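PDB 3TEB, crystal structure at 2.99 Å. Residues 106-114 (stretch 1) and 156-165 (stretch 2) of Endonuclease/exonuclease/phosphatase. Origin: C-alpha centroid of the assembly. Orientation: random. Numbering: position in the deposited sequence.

Stretch 1, residues 106-114: EDEFYCTFA
Stretch 2, residues 156-165: KNIQTILNRT

The strongest link between the two stretches is a salt bridge. Asp107 OD2 lies 2.7 Å from Arg164 NE, with an N-H...O angle of 160°, and the same oxygen accepts a weak second bond from Arg164 NH2 (3.2 Å, 133°). OD2 sits at the edge of the guanidinium, near its plane, where the N-H groups point. Asp107 directs its CA-to-CB bond toward the other stretch with chi1 t (-151°) and chi2 -17°; its other oxygen, OD1, takes a weak hydrogen bond from the backbone Glu108 N at 2.8 Å.

Arg164 reaches this position with chi1 t, chi2 p (75°), chi3 t and chi4 172°, a course that carries it across the ring of Phe109. The guanidinium lies flat on that ring, planes at 4° and centres 4.7 Å apart. Arg164 CD stands 3.6 Å from the Phe109 ring centroid, 8° off the ring normal, a CH-pi contact over one face. A long side chain ending in a flat cation suits this place, since it covers the aromatic face while its edge meets the carboxylate.

The backbone frame is a strand, 106-110, against a helix, 156-162, running nearly antiparallel at 156° with axes 9.9 Å apart at closest approach. Across the strand phi runs from -84° to -159° and psi from 122° to 161°. Most helical values lie near -60/-45, but Leu162 has relaxed to -64/-28. The CA-to-CB bonds of Asp107 and Phe109 point toward the other stretch, whereas those of Glu108 and Tyr110 point away, as strand alternation predicts. Asn163 is the first residue to leave helical phi/psi, at -95/7; Arg164 follows at -67/-45, with Arg164 N bonded to Ile161 O at 3.1 Å.

Phe109, buried with chi1 p (62°) and chi2 -78°, also approaches the helix backbone: its CE2 is 4.2 Å from Ile161 CA, which lies at the ring edge.

The nearest CA atoms across the stretches are those of Cys111 and Asn157, 5.2 Å apart. Cys111 leaves the strand at -92/-1, and its O forms a CA-H...O contact with Asn157 CA (3.3 Å, 128° at H). Cys111 O and Asn157 OD1 are only 3.0 Å apart, but both are acceptors, so no hydrogen bond joins them. Cys111, chi1 p, is small enough to fit close to the helix: its CB packs 3.6 Å from CG1 of Ile161 (chi1 m, chi2 t).

Thr160 CG2 lies 3.9 Å from Tyr110 O, and the buried Thr112 places CG2 3.7 Å from Asn157 ND2. Altogether 442 Å² is buried, both sides summed.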

# COMPACT_ATOMS: atom_id res chain seq x y z
N GLU A 106 -1.39 8.01 -14.26
CA GLU A 106 -0.58 7.03 -13.55
C GLU A 106 0.80 7.60 -13.43
O GLU A 106 1.34 8.12 -14.40
CB GLU A 106 -0.51 5.72 -14.34
CG GLU A 106 -0.00 4.51 -13.53
CD GLU A 106 1.52 4.23 -13.63
OE1 GLU A 106 2.29 5.09 -14.12
OE2 GLU A 106 1.96 3.12 -13.19
N ASP A 107 1.41 7.50 -12.27
CA ASP A 107 2.80 7.93 -12.16
C ASP A 107 3.58 6.94 -11.32
O ASP A 107 3.04 6.27 -10.45
CB ASP A 107 2.89 9.34 -11.57
CG ASP A 107 4.13 10.10 -12.06
OD1 ASP A 107 5.07 9.45 -12.58
OD2 ASP A 107 4.16 11.35 -11.91
N GLU A 108 4.87 6.85 -11.65
CA GLU A 108 5.84 6.04 -10.94
C GLU A 108 7.03 6.95 -10.76
O GLU A 108 7.57 7.47 -11.74
CB GLU A 108 6.25 4.86 -11.81
CG GLU A 108 5.08 3.98 -12.21
CD GLU A 108 5.37 3.09 -13.42
OE1 GLU A 108 6.56 2.80 -13.70
OE2 GLU A 108 4.38 2.68 -14.08
N PHE A 109 7.44 7.17 -9.51
CA PHE A 109 8.55 8.10 -9.24
C PHE A 109 9.17 7.83 -7.88
O PHE A 109 8.55 7.20 -7.02
CB PHE A 109 8.06 9.55 -9.29
CG PHE A 109 7.03 9.87 -8.26
CD1 PHE A 109 5.70 9.48 -8.44
CD2 PHE A 109 7.38 10.52 -7.10
CE1 PHE A 109 4.75 9.75 -7.48
CE2 PHE A 109 6.43 10.79 -6.14
CZ PHE A 109 5.12 10.41 -6.33
N TYR A 110 10.39 8.32 -7.69
CA TYR A 110 11.09 8.19 -6.42
C TYR A 110 10.67 9.29 -5.48
O TYR A 110 10.74 10.47 -5.83
CB TYR A 110 12.61 8.23 -6.60
CG TYR A 110 13.16 6.91 -7.11
CD1 TYR A 110 13.27 5.82 -6.27
CD2 TYR A 110 13.56 6.76 -8.44
CE1 TYR A 110 13.76 4.62 -6.73
CE2 TYR A 110 14.05 5.57 -8.91
CZ TYR A 110 14.15 4.49 -8.06
OH TYR A 110 14.64 3.28 -8.51
N CYS A 111 10.23 8.91 -4.29
CA CYS A 111 9.97 9.88 -3.25
C CYS A 111 11.21 10.10 -2.36
O CYS A 111 11.19 10.90 -1.43
CB CYS A 111 8.78 9.44 -2.42
SG CYS A 111 9.19 8.12 -1.28
N THR A 112 12.29 9.39 -2.65
CA THR A 112 13.48 9.47 -1.81
C THR A 112 14.62 10.20 -2.52
O THR A 112 14.60 10.39 -3.74
CB THR A 112 13.92 8.07 -1.40
OG1 THR A 112 14.06 7.26 -2.57
CG2 THR A 112 12.89 7.44 -0.51
N PHE A 113 15.62 10.62 -1.75
CA PHE A 113 16.82 11.16 -2.34
C PHE A 113 17.58 10.08 -3.12
O PHE A 113 18.01 10.30 -4.26
CB PHE A 113 17.71 11.81 -1.28
CG PHE A 113 18.99 12.37 -1.83
CD1 PHE A 113 19.02 13.64 -2.40
CD2 PHE A 113 20.17 11.62 -1.79
CE1 PHE A 113 20.20 14.16 -2.91
CE2 PHE A 113 21.37 12.13 -2.30
CZ PHE A 113 21.38 13.41 -2.86
N ALA A 114 17.75 8.91 -2.50
CA ALA A 114 18.31 7.74 -3.17
C ALA A 114 17.40 7.32 -4.32
O ALA A 114 16.18 7.24 -4.14
CB ALA A 114 18.46 6.60 -2.21
N LYS A 156 10.72 15.49 4.15
CA LYS A 156 11.05 15.83 2.77
C LYS A 156 10.43 14.85 1.77
O LYS A 156 9.83 15.25 0.78
CB LYS A 156 12.57 15.84 2.57
CG LYS A 156 13.28 17.16 2.90
CD LYS A 156 14.54 17.31 2.01
CE LYS A 156 15.48 18.43 2.47
NZ LYS A 156 16.24 18.04 3.70
N ASN A 157 10.57 13.56 2.06
CA ASN A 157 10.05 12.52 1.19
C ASN A 157 8.54 12.63 1.00
O ASN A 157 8.04 12.58 -0.14
CB ASN A 157 10.43 11.14 1.71
CG ASN A 157 11.93 10.88 1.66
OD1 ASN A 157 12.69 11.67 1.10
ND2 ASN A 157 12.36 9.77 2.25
N ILE A 158 7.83 12.81 2.11
CA ILE A 158 6.38 12.98 2.05
C ILE A 158 6.03 14.25 1.25
O ILE A 158 5.11 14.22 0.42
CB ILE A 158 5.74 12.96 3.45
CG1 ILE A 158 5.78 11.54 4.01
CG2 ILE A 158 4.29 13.46 3.40
CD1 ILE A 158 5.32 11.42 5.42
N GLN A 159 6.77 15.33 1.47
CA GLN A 159 6.61 16.54 0.68
C GLN A 159 6.77 16.26 -0.83
O GLN A 159 5.99 16.77 -1.64
CB GLN A 159 7.56 17.65 1.15
CG GLN A 159 7.12 18.38 2.42
CD GLN A 159 5.68 18.95 2.36
OE1 GLN A 159 4.88 18.73 3.28
NE2 GLN A 159 5.36 19.67 1.28
N THR A 160 7.75 15.45 -1.22
CA THR A 160 7.87 15.04 -2.61
C THR A 160 6.60 14.35 -3.13
O THR A 160 6.15 14.66 -4.22
CB THR A 160 9.08 14.11 -2.84
OG1 THR A 160 10.26 14.76 -2.39
CG2 THR A 160 9.24 13.76 -4.31
N ILE A 161 6.04 13.43 -2.35
CA ILE A 161 4.81 12.76 -2.79
C ILE A 161 3.72 13.82 -2.99
O ILE A 161 3.12 13.92 -4.08
CB ILE A 161 4.35 11.67 -1.79
CG1 ILE A 161 5.38 10.53 -1.74
CG2 ILE A 161 3.00 11.10 -2.18
CD1 ILE A 161 5.22 9.57 -0.53
N LEU A 162 3.51 14.64 -1.96
CA LEU A 162 2.43 15.61 -1.97
C LEU A 162 2.58 16.67 -3.04
O LEU A 162 1.58 17.20 -3.51
CB LEU A 162 2.23 16.26 -0.60
CG LEU A 162 1.67 15.30 0.46
CD1 LEU A 162 1.79 15.89 1.84
CD2 LEU A 162 0.24 14.89 0.15
N ASN A 163 3.81 16.97 -3.45
CA ASN A 163 4.05 17.98 -4.48
C ASN A 163 4.19 17.46 -5.91
O ASN A 163 4.50 18.24 -6.80
CB ASN A 163 5.26 18.83 -4.14
CG ASN A 163 5.03 19.73 -2.94
OD1 ASN A 163 4.00 20.40 -2.84
ND2 ASN A 163 5.98 19.74 -2.02
N ARG A 164 3.95 16.16 -6.13
CA ARG A 164 4.17 15.56 -7.44
C ARG A 164 3.19 16.11 -8.47
O ARG A 164 3.60 16.42 -9.59
CB ARG A 164 4.08 14.03 -7.37
CG ARG A 164 4.35 13.29 -8.68
CD ARG A 164 5.81 13.24 -9.05
NE ARG A 164 5.97 12.72 -10.39
CZ ARG A 164 7.12 12.70 -11.06
NH1 ARG A 164 8.21 13.17 -10.48
NH2 ARG A 164 7.18 12.21 -12.29
N THR A 165 1.91 16.21 -8.09
CA THR A 165 0.93 16.95 -8.90
C THR A 165 0.54 18.22 -8.19
O THR A 165 0.36 18.24 -6.97
CB THR A 165 -0.37 16.15 -9.25
OG1 THR A 165 -1.12 15.88 -8.05
CG2 THR A 165 -0.08 14.86 -9.98